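Local coordinates for triggering receptor expressed on myeloid cells 1 (Mus musculus, PDB 1U9K), which amplifies inflammatory responses as a cell-surface receptor that signals through the adapter DAP12, and is represented by its extracellular V-type immunoglobulin domain, at residues A[32-37]-A[94-99]; A[45-50]-A[63-68]; A[55-60]-A[69-74]; A[81-86]-A[109-114]. All coordinates share one frame; numbering follows the deposited sequence.

Contact 1 (A[32-37]-A[94-99]). With ZN (zinc ion), chain D.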
loop_
_atom_site.group_PDB
_atom_site.type_symbol
_atom_site.label_atom_id
_atom_site.label_comp_id
_atom_site.label_asym_id
_atom_site.label_seq_id
_atom_site.Cartn_x
_atom_site.Cartn_y
_atom_site.Cartn_z
ATOM N N GLN A 32 -7.879 -9.508 -2.957
ATOM C CA GLN A 32 -7.313 -8.795 -1.848
ATOM C C GLN A 32 -6.159 -7.864 -2.318
ATOM O O GLN A 32 -5.398 -8.173 -3.274
ATOM C CB GLN A 32 -6.803 -9.807 -0.807
ATOM C CG GLN A 32 -6.538 -9.214 0.532
ATOM C CD GLN A 32 -6.350 -10.292 1.600
ATOM O OE1 GLN A 32 -5.798 -11.350 1.316
ATOM N NE2 GLN A 32 -6.819 -10.026 2.811
ATOM N N LYS A 33 -6.032 -6.751 -1.614
ATOM C CA LYS A 33 -4.947 -5.809 -1.824
ATOM C C LYS A 33 -4.191 -5.565 -0.541
ATOM O O LYS A 33 -4.692 -5.782 0.555
ATOM C CB LYS A 33 -5.429 -4.498 -2.439
ATOM C CG LYS A 33 -6.090 -4.691 -3.822
ATOM C CD LYS A 33 -7.568 -4.632 -3.738
ATOM C CE LYS A 33 -8.256 -4.867 -5.093
ATOM N NZ LYS A 33 -9.635 -5.233 -4.904
ATOM N N ALA A 34 -2.939 -5.139 -0.689
ATOM C CA ALA A 34 -2.083 -4.960 0.442
ATOM C C ALA A 34 -1.072 -3.862 0.206
ATOM O O ALA A 34 -0.681 -3.551 -0.931
ATOM C CB ALA A 34 -1.387 -6.207 0.784
ATOM N N TRP A 35 -0.618 -3.311 1.319
ATOM C CA TRP A 35 0.544 -2.428 1.377
ATOM C C TRP A 35 1.694 -3.186 2.022
ATOM O O TRP A 35 1.504 -3.788 3.053
ATOM C CB TRP A 35 0.201 -1.238 2.241
ATOM C CG TRP A 35 1.267 -0.136 2.409
ATOM C CD1 TRP A 35 1.742 0.312 3.595
ATOM C CD2 TRP A 35 1.829 0.718 1.400
ATOM N NE1 TRP A 35 2.589 1.364 3.401
ATOM C CE2 TRP A 35 2.641 1.655 2.059
ATOM C CE3 TRP A 35 1.689 0.822 -0.001
ATOM C CZ2 TRP A 35 3.333 2.631 1.394
ATOM C CZ3 TRP A 35 2.382 1.798 -0.670
ATOM C CH2 TRP A 35 3.203 2.690 0.023
ATOM N N GLN A 36 2.863 -3.152 1.391
ATOM C CA GLN A 36 4.037 -3.897 1.812
ATOM C C GLN A 36 5.244 -2.989 1.948
ATOM O O GLN A 36 5.370 -1.998 1.243
ATOM C CB GLN A 36 4.408 -4.998 0.821
ATOM C CG GLN A 36 3.262 -6.058 0.645
ATOM C CD GLN A 36 3.737 -7.261 -0.158
ATOM O OE1 GLN A 36 4.335 -7.076 -1.210
ATOM N NE2 GLN A 36 3.510 -8.469 0.343
ATOM N N ARG A 37 6.105 -3.303 2.892
ATOM C CA ARG A 37 7.413 -2.725 2.936
ATOM C C ARG A 37 8.403 -3.765 2.395
ATOM O O ARG A 37 8.195 -4.980 2.523
ATOM C CB ARG A 37 7.743 -2.317 4.346
ATOM C CG ARG A 37 9.017 -1.587 4.545
ATOM C CD ARG A 37 9.120 -1.055 5.962
ATOM N NE ARG A 37 10.264 -0.181 6.102
ATOM C CZ ARG A 37 10.592 0.447 7.238
ATOM N NH1 ARG A 37 9.851 0.308 8.334
ATOM N NH2 ARG A 37 11.632 1.219 7.272
ATOM N N VAL A 94 0.079 -3.869 -3.641
ATOM C CA VAL A 94 0.004 -5.087 -4.406
ATOM C C VAL A 94 -1.371 -5.710 -4.380
ATOM O O VAL A 94 -2.191 -5.476 -3.465
ATOM C CB VAL A 94 0.963 -6.134 -3.887
ATOM C CG1 VAL A 94 2.415 -5.654 -3.969
ATOM C CG2 VAL A 94 0.548 -6.614 -2.464
ATOM N N ILE A 95 -1.636 -6.485 -5.420
ATOM C CA ILE A 95 -2.649 -7.554 -5.331
ATOM C C ILE A 95 -1.993 -8.662 -4.514
ATOM O O ILE A 95 -0.920 -9.164 -4.877
ATOM C CB ILE A 95 -3.082 -8.056 -6.677
ATOM C CG1 ILE A 95 -3.566 -6.916 -7.584
ATOM C CG2 ILE A 95 -4.178 -9.194 -6.504
ATOM C CD1 ILE A 95 -4.714 -6.094 -7.007
ATOM N N TYR A 96 -2.668 -9.032 -3.429
ATOM C CA TYR A 96 -2.235 -9.977 -2.451
ATOM C C TYR A 96 -3.001 -11.290 -2.526
ATOM O O TYR A 96 -4.232 -11.350 -2.315
ATOM C CB TYR A 96 -2.373 -9.354 -1.095
ATOM C CG TYR A 96 -1.726 -10.111 0.056
ATOM C CD1 TYR A 96 -0.345 -10.146 0.223
ATOM C CD2 TYR A 96 -2.528 -10.734 1.009
ATOM C CE1 TYR A 96 0.231 -10.831 1.286
ATOM C CE2 TYR A 96 -1.973 -11.425 2.076
ATOM C CZ TYR A 96 -0.594 -11.447 2.220
ATOM O OH TYR A 96 -0.071 -12.134 3.270
ATOM N N HIS A 97 -2.270 -12.340 -2.873
ATOM C CA HIS A 97 -2.854 -13.668 -3.079
ATOM C C HIS A 97 -1.834 -14.772 -2.824
ATOM O O HIS A 97 -1.502 -15.528 -3.728
ATOM C CB HIS A 97 -3.423 -13.789 -4.494
ATOM C CG HIS A 97 -2.451 -13.311 -5.601
ATOM N ND1 HIS A 97 -2.839 -13.149 -6.913
ATOM C CD2 HIS A 97 -1.141 -12.977 -5.551
ATOM C CE1 HIS A 97 -1.808 -12.734 -7.626
ATOM N NE2 HIS A 97 -0.766 -12.621 -6.823
ATOM N N PRO A 98 -1.355 -14.901 -1.592
ATOM C CA PRO A 98 -0.338 -15.907 -1.310
ATOM C C PRO A 98 -0.941 -17.329 -1.400
ATOM O O PRO A 98 -2.135 -17.490 -1.137
ATOM C CB PRO A 98 0.128 -15.583 0.114
ATOM C CG PRO A 98 -1.003 -14.879 0.737
ATOM C CD PRO A 98 -1.753 -14.144 -0.396
ATOM N N PRO A 99 -0.162 -18.335 -1.753
ATOM C CA PRO A 99 1.272 -18.220 -2.009
ATOM C C PRO A 99 1.668 -17.724 -3.407
ATOM O O PRO A 99 2.856 -17.740 -3.685
ATOM C CB PRO A 99 1.779 -19.644 -1.778
ATOM C CG PRO A 99 0.619 -20.514 -2.126
ATOM C CD PRO A 99 -0.612 -19.703 -1.833
HETATM ZN ZN ZN D . -5.017 -13.167 -7.600
HETATM O O HOH W 1 -6.583 -11.934 -3.719
#
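Val94 N donates to Ala34 O over 2.8 Å, and the return bond from Ala34 N to Val94 O, at 2.9 Å, completes an antiparallel hydrogen-bonded pair. In the adjoining, non-hydrogen-bonded pair, Lys33 faces Ile95, and Lys33 CA lies 3.2 Å from Val94 O in a CA-H...O contact. Tyr96 N donates to Gln32 O at 2.9 Å, nearly straight (166°) but from above the carbonyl plane. These strands are C and F of the V-set immunoglobulin fold: Cys93, just ahead of Val94, forms the intersheet disulfide with Cys21, and the ring of Trp35 meets that of Tyr91 with the planes nearly parallel. Ala34 CB touches both Val94 CG2 and Tyr96 CB, each at 3.8 Å. With CG anti to the backbone N (chi1 -164°), the extended Gln32 runs beside Tyr96 and sets OE1 in the ring plane, 3.3 Å from CD2. Gln36 NE2 approaches the CE1 edge. Both amides are held from outside: Gln32 NE2 by Thr50 O, Gln36 OE1 by Arg92 NE and Gln36 NE2 by Thr46 OG1. Pro98 CD sits over the ring centre. A water bridges Gln32 N and Tyr96 O, and His97 ND1 binds a zinc ion at 2.3 Å.

Contact 2 (A[45-50]-A[63-68])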
loop_
_atom_site.group_PDB
_atom_site.type_symbol
_atom_site.label_atom_id
_atom_site.label_comp_id
_atom_site.label_asym_id
_atom_site.label_seq_id
_atom_site.Cartn_x
_atom_site.Cartn_y
_atom_site.Cartn_z
ATOM N N LEU A 45 7.316 -7.344 3.888
ATOM C CA LEU A 45 6.476 -7.266 5.092
ATOM C C LEU A 45 5.149 -6.711 4.688
ATOM O O LEU A 45 5.050 -5.597 4.193
ATOM C CB LEU A 45 7.045 -6.294 6.095
ATOM C CG LEU A 45 8.373 -6.630 6.722
ATOM C CD1 LEU A 45 8.871 -5.391 7.516
ATOM C CD2 LEU A 45 8.273 -7.879 7.604
ATOM N N THR A 46 4.116 -7.491 4.916
ATOM C CA THR A 46 2.767 -7.079 4.650
ATOM C C THR A 46 2.247 -6.300 5.847
ATOM O O THR A 46 2.155 -6.821 6.924
ATOM C CB THR A 46 1.951 -8.324 4.373
ATOM O OG1 THR A 46 2.480 -8.900 3.158
ATOM C CG2 THR A 46 0.493 -7.974 4.048
ATOM N N LEU A 47 1.899 -5.049 5.618
ATOM C CA LEU A 47 1.637 -4.112 6.674
ATOM C C LEU A 47 0.127 -4.006 6.952
ATOM O O LEU A 47 -0.242 -3.818 8.050
ATOM C CB LEU A 47 2.201 -2.764 6.305
ATOM C CG LEU A 47 3.726 -2.776 6.247
ATOM C CD1 LEU A 47 4.189 -1.480 5.725
ATOM C CD2 LEU A 47 4.211 -3.015 7.602
ATOM N N VAL A 48 -0.705 -4.090 5.913
ATOM C CA VAL A 48 -2.144 -3.905 6.041
ATOM C C VAL A 48 -2.758 -4.487 4.787
ATOM O O VAL A 48 -2.191 -4.370 3.730
ATOM C CB VAL A 48 -2.512 -2.411 6.293
ATOM C CG1 VAL A 48 -2.007 -1.494 5.193
ATOM C CG2 VAL A 48 -4.049 -2.244 6.531
ATOM N N VAL A 49 -3.885 -5.140 4.959
ATOM C CA VAL A 49 -4.599 -5.791 3.868
ATOM C C VAL A 49 -6.058 -5.422 3.866
ATOM O O VAL A 49 -6.585 -5.060 4.901
ATOM C CB VAL A 49 -4.492 -7.324 3.960
ATOM C CG1 VAL A 49 -3.043 -7.766 3.819
ATOM C CG2 VAL A 49 -5.084 -7.822 5.269
ATOM N N THR A 50 -6.706 -5.474 2.702
ATOM C CA THR A 50 -8.142 -5.324 2.663
ATOM C C THR A 50 -8.820 -6.566 3.162
ATOM O O THR A 50 -8.197 -7.628 3.320
ATOM C CB THR A 50 -8.660 -4.973 1.262
ATOM O OG1 THR A 50 -8.296 -5.995 0.322
ATOM C CG2 THR A 50 -8.029 -3.728 0.728
ATOM N N GLY A 63 -2.670 0.202 13.002
ATOM C CA GLY A 63 -1.635 1.067 13.565
ATOM C C GLY A 63 -1.663 2.428 12.870
ATOM O O GLY A 63 -2.710 3.062 12.817
ATOM N N LYS A 64 -0.535 2.866 12.315
ATOM C CA LYS A 64 -0.487 4.144 11.575
ATOM C C LYS A 64 -0.883 4.017 10.116
ATOM O O LYS A 64 -0.741 4.990 9.337
ATOM C CB LYS A 64 0.913 4.743 11.625
ATOM C CG LYS A 64 1.925 4.111 10.714
ATOM C CD LYS A 64 3.297 4.852 10.693
ATOM C CE LYS A 64 3.990 4.949 12.094
ATOM N NZ LYS A 64 5.232 5.816 12.009
ATOM N N PHE A 65 -1.289 2.822 9.718
ATOM C CA PHE A 65 -1.623 2.568 8.317
ATOM C C PHE A 65 -3.154 2.625 8.141
ATOM O O PHE A 65 -3.898 2.151 8.995
ATOM C CB PHE A 65 -1.113 1.203 7.869
ATOM C CG PHE A 65 0.344 1.025 8.058
ATOM C CD1 PHE A 65 0.841 0.516 9.215
ATOM C CD2 PHE A 65 1.223 1.363 7.054
ATOM C CE1 PHE A 65 2.186 0.376 9.409
ATOM C CE2 PHE A 65 2.567 1.213 7.248
ATOM C CZ PHE A 65 3.044 0.741 8.444
ATOM N N THR A 66 -3.578 3.225 7.037
ATOM C CA THR A 66 -4.951 3.191 6.616
ATOM C C THR A 66 -4.952 2.820 5.143
ATOM O O THR A 66 -4.202 3.355 4.351
ATOM C CB THR A 66 -5.605 4.575 6.821
ATOM O OG1 THR A 66 -5.687 4.837 8.219
ATOM C CG2 THR A 66 -7.064 4.576 6.341
ATOM N N LEU A 67 -5.785 1.851 4.772
ATOM C CA LEU A 67 -5.991 1.491 3.393
ATOM C C LEU A 67 -7.392 1.774 3.039
ATOM O O LEU A 67 -8.335 1.266 3.684
ATOM C CB LEU A 67 -5.756 0.016 3.281
ATOM C CG LEU A 67 -5.294 -0.681 2.059
ATOM C CD1 LEU A 67 -4.081 0.005 1.509
ATOM C CD2 LEU A 67 -4.976 -2.151 2.500
ATOM N N LYS A 68 -7.597 2.576 2.020
ATOM C CA LYS A 68 -8.948 2.828 1.555
ATOM C C LYS A 68 -9.069 2.073 0.267
ATOM O O LYS A 68 -8.254 2.244 -0.638
ATOM C CB LYS A 68 -9.178 4.298 1.358
ATOM C CG LYS A 68 -9.444 5.115 2.590
ATOM C CD LYS A 68 -9.589 6.586 2.130
ATOM C CE LYS A 68 -10.286 7.503 3.180
ATOM N NZ LYS A 68 -9.186 7.841 4.134
#
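Leu47 and Val48 meet Phe65 and Leu67 in apolar packing between the two sheets of the domain, with no hydrogen bond passing across. The strand segments 45-49 and 65-68 approach to 7.5 Å between axes and run at 44° to each other, a separation filled by side chains. Leu47 covers one face of the Phe65 ring: its CB stands over the ring centre, 11° off the normal and 4.2 Å from the centroid, in a CH-pi contact. The same side chain bends its CD1 to within 3.5 Å of Phe65 CE2, while CD2 reaches toward CZ. On the opposite face Lys64 CG is offset toward the rim, so the ring is sandwiched between an aliphatic chain of its own segment and a leucine from the facing sheet. In the V-set sandwich these are strand C', at the outer edge of one sheet, and strand D, an inner strand of the other. Val48 comes next along this interface. With CG1 placed between the backbone N and the carbonyl carbon (chi1 58°), that methyl lies 3.9 Å from Phe65 CB and also meets Leu67 CD2. Leu67 makes its contacts through CD2, which touches both methyls of Val48, comes 3.7 Å from Val49 C and lies 3.9 Å from Thr50 CG2, thus packing on the backbone where strand 45-49 ends. Thr50 turns its CG2 to this leucine, its OG1 being hydrogen-bonded to Lys33 N. Val60, from the strand beside 65-70, packs on both Val48 and Leu67, and Trp35 touches Leu47 and Val48.

Contact 3 (A[55-60]-A[69-74])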
loop_
_atom_site.group_PDB
_atom_site.type_symbol
_atom_site.label_atom_id
_atom_site.label_comp_id
_atom_site.label_asym_id
_atom_site.label_seq_id
_atom_site.Cartn_x
_atom_site.Cartn_y
_atom_site.Cartn_z
ATOM N N THR A 55 -14.736 -7.210 -3.088
ATOM C CA THR A 55 -15.328 -6.281 -4.057
ATOM C C THR A 55 -15.947 -5.002 -3.398
ATOM O O THR A 55 -16.267 -4.040 -4.094
ATOM C CB THR A 55 -16.454 -6.951 -4.836
ATOM O OG1 THR A 55 -17.413 -7.506 -3.916
ATOM C CG2 THR A 55 -15.991 -8.137 -5.666
ATOM N N ARG A 56 -16.107 -4.999 -2.076
ATOM C CA ARG A 56 -16.843 -3.942 -1.419
ATOM C C ARG A 56 -15.921 -2.787 -1.039
ATOM O O ARG A 56 -14.829 -3.019 -0.683
ATOM C CB ARG A 56 -17.601 -4.506 -0.212
ATOM C CG ARG A 56 -18.690 -5.457 -0.637
ATOM C CD ARG A 56 -19.714 -4.933 -1.705
ATOM N NE ARG A 56 -20.123 -3.555 -1.397
ATOM C CZ ARG A 56 -21.148 -2.907 -1.920
ATOM N NH1 ARG A 56 -21.934 -3.494 -2.820
ATOM N NH2 ARG A 56 -21.375 -1.648 -1.531
ATOM N N PRO A 57 -16.368 -1.541 -1.176
ATOM C CA PRO A 57 -15.577 -0.404 -0.665
ATOM C C PRO A 57 -15.306 -0.577 0.832
ATOM O O PRO A 57 -16.173 -1.069 1.549
ATOM C CB PRO A 57 -16.506 0.779 -0.858
ATOM C CG PRO A 57 -17.481 0.397 -1.811
ATOM C CD PRO A 57 -17.614 -1.099 -1.813
ATOM N N SER A 58 -14.105 -0.263 1.275
ATOM C CA SER A 58 -13.741 -0.471 2.674
ATOM C C SER A 58 -12.637 0.476 3.045
ATOM O O SER A 58 -11.984 1.039 2.196
ATOM C CB SER A 58 -13.215 -1.919 2.904
ATOM O OG SER A 58 -12.062 -2.209 2.083
ATOM N N GLU A 59 -12.475 0.644 4.343
ATOM C CA GLU A 59 -11.347 1.332 4.876
ATOM C C GLU A 59 -10.886 0.610 6.115
ATOM O O GLU A 59 -11.674 0.401 7.006
ATOM C CB GLU A 59 -11.682 2.803 5.118
ATOM C CG GLU A 59 -11.642 3.217 6.579
ATOM C CD GLU A 59 -12.209 4.604 6.809
ATOM O OE1 GLU A 59 -12.633 5.242 5.824
ATOM O OE2 GLU A 59 -12.229 5.051 7.973
ATOM N N VAL A 60 -9.643 0.171 6.127
ATOM C CA VAL A 60 -9.112 -0.591 7.243
ATOM C C VAL A 60 -7.960 0.193 7.878
ATOM O O VAL A 60 -7.134 0.797 7.146
ATOM C CB VAL A 60 -8.617 -1.998 6.781
ATOM C CG1 VAL A 60 -7.917 -1.938 5.546
ATOM C CG2 VAL A 60 -7.677 -2.645 7.847
ATOM N N HIS A 69 -10.025 1.180 0.214
ATOM C CA HIS A 69 -10.380 0.450 -0.992
ATOM C C HIS A 69 -11.555 1.136 -1.650
ATOM O O HIS A 69 -12.695 1.037 -1.181
ATOM C CB HIS A 69 -10.668 -1.016 -0.666
ATOM C CG HIS A 69 -11.185 -1.835 -1.875
ATOM N ND1 HIS A 69 -10.388 -2.159 -2.951
ATOM C CD2 HIS A 69 -12.402 -2.367 -2.132
ATOM C CE1 HIS A 69 -11.093 -2.856 -3.822
ATOM N NE2 HIS A 69 -12.318 -2.997 -3.350
ATOM N N ASP A 70 -11.297 1.779 -2.793
ATOM C CA ASP A 70 -12.269 2.582 -3.469
ATOM C C ASP A 70 -12.512 2.073 -4.877
ATOM O O ASP A 70 -12.138 2.710 -5.836
ATOM C CB ASP A 70 -11.764 4.023 -3.466
ATOM C CG ASP A 70 -12.818 5.044 -3.786
ATOM O OD1 ASP A 70 -13.905 4.762 -4.381
ATOM O OD2 ASP A 70 -12.576 6.225 -3.516
ATOM N N PRO A 71 -13.229 0.970 -5.022
ATOM C CA PRO A 71 -13.430 0.397 -6.356
ATOM C C PRO A 71 -14.255 1.268 -7.246
ATOM O O PRO A 71 -14.110 1.158 -8.487
ATOM C CB PRO A 71 -14.128 -0.991 -6.071
ATOM C CG PRO A 71 -14.756 -0.799 -4.667
ATOM C CD PRO A 71 -13.882 0.173 -3.958
ATOM N N SER A 72 -15.131 2.124 -6.686
ATOM C CA SER A 72 -15.816 3.109 -7.482
ATOM C C SER A 72 -14.874 3.982 -8.315
ATOM O O SER A 72 -15.267 4.420 -9.357
ATOM C CB SER A 72 -16.629 4.062 -6.600
ATOM O OG SER A 72 -17.414 4.869 -7.463
ATOM N N GLU A 73 -13.652 4.181 -7.856
ATOM C CA GLU A 73 -12.632 4.987 -8.561
ATOM C C GLU A 73 -11.486 4.101 -9.084
ATOM O O GLU A 73 -10.475 4.612 -9.520
ATOM C CB GLU A 73 -12.054 6.085 -7.639
ATOM C CG GLU A 73 -12.988 7.207 -7.197
ATOM C CD GLU A 73 -12.340 8.210 -6.204
ATOM O OE1 GLU A 73 -11.147 8.100 -5.849
ATOM O OE2 GLU A 73 -12.984 9.043 -5.648
ATOM N N ALA A 74 -11.650 2.786 -8.979
ATOM C CA ALA A 74 -10.641 1.791 -9.316
ATOM C C ALA A 74 -9.317 2.159 -8.650
ATOM O O ALA A 74 -8.276 2.219 -9.298
ATOM C CB ALA A 74 -10.484 1.707 -10.824
#
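The imidazole of His69 presents its edge to the backbone of Arg56, with Arg56 O near the ring plane. At 2.9 Å from His69 CD2 this oxygen is closer than a C-H contact normally allows, so which ring positions are nitrogen and which carbon is doubtful. Pro71 CD lies 3.4 Å above one face of the same ring, offset toward the rim, and the ring of Phe23 meets the imidazole at about 15° between planes. The contact lies at the open end of the hairpin formed by strands 58-62 and 65-70 of the V-set domain, the first at the position of C'' in the chain order and here paired with D. Ser58 and His69 make an antiparallel hydrogen-bonded pair: His69 N donates to Ser58 O at 2.8 Å, and Ser58 N returns a bond to His69 O at 3.1 Å. His69 CG stands anti to the backbone N (chi1 174°), which places it 4.0 Å from Arg56 O. From the Ser58 side, OG comes 3.3 Å from His69 CB. Pro57 precedes the pair, and its CA makes a CA-H...O contact with His69 O. Beyond the pair, the outgoing chain turns through a 3-10 segment, residues 71-73, in which Glu73 N bonds to Asp70 O. The two prolines meet just outside the Ser58-His69 pair, their side chains at about a right angle, with Pro57 CA 3.7 Å from Pro71 CD. Ile25 of the short helix 25-28 touches Pro71 as well. Although much of this region is exposed, His69 itself is buried. Pro71 CG rests 3.6 Å from Thr55 O.

Contact 4 (A[81-86]-A[109-114]). With ZN (zinc ion), chain C.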
loop_
_atom_site.group_PDB
_atom_site.type_symbol
_atom_site.label_atom_id
_atom_site.label_comp_id
_atom_site.label_asym_id
_atom_site.label_seq_id
_atom_site.Cartn_x
_atom_site.Cartn_y
_atom_site.Cartn_z
ATOM N N THR A 81 0.414 7.712 8.883
ATOM C CA THR A 81 0.358 8.927 9.631
ATOM C C THR A 81 1.548 8.997 10.555
ATOM O O THR A 81 2.193 8.001 10.838
ATOM C CB THR A 81 -0.902 9.010 10.447
ATOM O OG1 THR A 81 -1.074 7.780 11.195
ATOM C CG2 THR A 81 -2.125 9.105 9.524
ATOM N N ASP A 82 1.850 10.212 10.967
ATOM C CA ASP A 82 2.876 10.484 11.965
ATOM C C ASP A 82 4.171 9.796 11.553
ATOM O O ASP A 82 4.729 8.999 12.284
ATOM C CB ASP A 82 2.441 10.008 13.349
ATOM C CG ASP A 82 3.273 10.646 14.454
ATOM O OD1 ASP A 82 3.870 11.748 14.205
ATOM O OD2 ASP A 82 3.428 10.107 15.584
ATOM N N LEU A 83 4.632 10.087 10.342
ATOM C CA LEU A 83 5.843 9.463 9.831
ATOM C C LEU A 83 7.044 9.701 10.713
ATOM O O LEU A 83 7.238 10.773 11.254
ATOM C CB LEU A 83 6.177 10.000 8.433
ATOM C CG LEU A 83 5.232 9.580 7.326
ATOM C CD1 LEU A 83 5.476 10.442 6.082
ATOM C CD2 LEU A 83 5.366 8.134 7.059
ATOM N N GLN A 84 7.865 8.678 10.846
ATOM C CA GLN A 84 9.125 8.776 11.546
ATOM C C GLN A 84 10.264 8.547 10.587
ATOM O O GLN A 84 10.088 7.906 9.557
ATOM C CB GLN A 84 9.177 7.718 12.659
ATOM C CG GLN A 84 8.027 7.808 13.678
ATOM C CD GLN A 84 8.012 9.133 14.429
ATOM O OE1 GLN A 84 9.053 9.610 14.832
ATOM N NE2 GLN A 84 6.834 9.744 14.589
ATOM N N VAL A 85 11.449 9.038 10.947
ATOM C CA VAL A 85 12.596 8.869 10.074
ATOM C C VAL A 85 12.851 7.365 9.789
ATOM O O VAL A 85 13.196 7.009 8.676
ATOM C CB VAL A 85 13.879 9.538 10.618
ATOM C CG1 VAL A 85 15.077 9.223 9.690
ATOM C CG2 VAL A 85 13.712 11.053 10.751
ATOM N N THR A 86 12.653 6.510 10.787
ATOM C CA THR A 86 12.783 5.057 10.619
ATOM C C THR A 86 11.738 4.391 9.737
ATOM O O THR A 86 11.885 3.212 9.465
ATOM C CB THR A 86 12.749 4.307 11.998
ATOM O OG1 THR A 86 11.566 4.678 12.713
ATOM C CG2 THR A 86 13.858 4.721 12.892
ATOM N N VAL A 109 7.353 2.843 -4.108
ATOM C CA VAL A 109 7.420 4.122 -3.456
ATOM C C VAL A 109 8.636 4.101 -2.581
ATOM O O VAL A 109 8.680 3.322 -1.669
ATOM C CB VAL A 109 6.168 4.285 -2.511
ATOM C CG1 VAL A 109 6.272 5.503 -1.743
ATOM C CG2 VAL A 109 4.871 4.273 -3.340
ATOM N N ARG A 110 9.608 4.951 -2.851
ATOM C CA ARG A 110 10.794 5.131 -2.018
ATOM C C ARG A 110 10.452 6.306 -1.089
ATOM O O ARG A 110 10.461 7.460 -1.512
ATOM C CB ARG A 110 12.039 5.435 -2.853
ATOM C CG ARG A 110 13.321 5.756 -2.022
ATOM C CD ARG A 110 13.839 4.621 -1.161
ATOM N NE ARG A 110 14.276 3.569 -2.060
ATOM C CZ ARG A 110 14.757 2.403 -1.700
ATOM N NH1 ARG A 110 14.953 2.100 -0.426
ATOM N NH2 ARG A 110 15.065 1.538 -2.631
ATOM N N LEU A 111 10.113 5.983 0.140
ATOM C CA LEU A 111 9.802 6.961 1.167
ATOM C C LEU A 111 11.067 7.384 1.892
ATOM O O LEU A 111 11.796 6.552 2.434
ATOM C CB LEU A 111 8.782 6.397 2.148
ATOM C CG LEU A 111 8.417 7.205 3.389
ATOM C CD1 LEU A 111 7.740 8.503 2.918
ATOM C CD2 LEU A 111 7.538 6.405 4.317
ATOM N N VAL A 112 11.329 8.673 1.849
ATOM C CA VAL A 112 12.457 9.288 2.584
ATOM C C VAL A 112 11.898 10.315 3.543
ATOM O O VAL A 112 11.391 11.324 3.135
ATOM C CB VAL A 112 13.466 9.937 1.645
ATOM C CG1 VAL A 112 14.673 10.487 2.401
ATOM C CG2 VAL A 112 13.920 8.915 0.626
ATOM N N VAL A 113 11.987 10.011 4.834
ATOM C CA VAL A 113 11.492 10.864 5.884
ATOM C C VAL A 113 12.659 11.465 6.634
ATOM O O VAL A 113 13.537 10.745 7.076
ATOM C CB VAL A 113 10.623 10.079 6.927
ATOM C CG1 VAL A 113 10.093 11.027 7.981
ATOM C CG2 VAL A 113 9.497 9.320 6.252
ATOM N N THR A 114 12.654 12.782 6.813
ATOM C CA THR A 114 13.761 13.429 7.537
ATOM C C THR A 114 13.320 14.165 8.803
ATOM O O THR A 114 12.084 14.394 9.070
ATOM C CB THR A 114 14.495 14.409 6.598
ATOM O OG1 THR A 114 13.593 15.434 6.210
ATOM C CG2 THR A 114 14.846 13.762 5.237
ATOM O OXT THR A 114 14.278 14.582 9.538
HETATM ZN ZN ZN C . 13.520 15.553 11.080
#
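Leu83, from the loop that joins strands 75-80 and 89-96, covers Leu111 and Val113 near the C-terminal end of the V-set domain, and Val85 of the same loop lies against the backbone at Val113 and Thr114, close to a bound zinc ion. Leu83 CD2 meets Leu111 CD2 at 3.9 Å, and Leu83 CB lies 4.0 Å from Val113 CG2, the side chains crossing obliquely in both pairs. With CG1 anti to the backbone N (chi1 -178°) and CG2 anti to the carbonyl carbon, Val113 sets both methyls about Gln84 O, which lies 3.5 Å from Val113 CB and at a similar distance from each methyl. Val85 then packs on the backbone: its CG1 is 3.4 Å from Val113 O, and its CG2 is 3.7 Å from Thr114 C. No hydrogen bond joins the two segments directly; instead Ser88 OG connects them, accepting from Val113 N and donating to Val85 O. In the V-set sandwich this is the E-F loop lying against strand G, and Leu83 joins Leu11 and Leu17 in the core. The loop is also braced within itself and to its neighbours. Gln84 N bonds to Asp87 OD2, while Gln84 NE2 donates to Asp82 O over 3.2 Å, from above the carbonyl plane. Asp82 O has a second donor in Lys64 NZ, which is salt-bridged to Asp87 OD2. Thr114 OXT binds the zinc ion at 2.0 Å, with Glu13 OE2 as another ligand; Thr114 ends the crystallised fragment of a longer protein, so this carboxylate site is not evidence of a natural one.

How the contacts relate
From the N terminus, the first contact segment is 32-37, which pairs with 94-99 to close the long loop of contact 1 and joins neighbouring strands of one sheet. Contacts 2 and 3 are nested within that loop and cross each other, since 55-60 lies between 45-50 and 63-68, and 69-74 follows. Contact 2 spans the two sheets, whereas contact 3 pairs strands within one of them; both use strand 65-70, and Leu67 N bonds to Val60 O. Contact 4 opens at 81-86, after contacts 2 and 3 have closed, and crosses contact 1 by ending at 109-114, setting the loop between 75-80 and 89-96 against strand 103-113. Arg37 NH2 of contact 1 reaches Thr86 O.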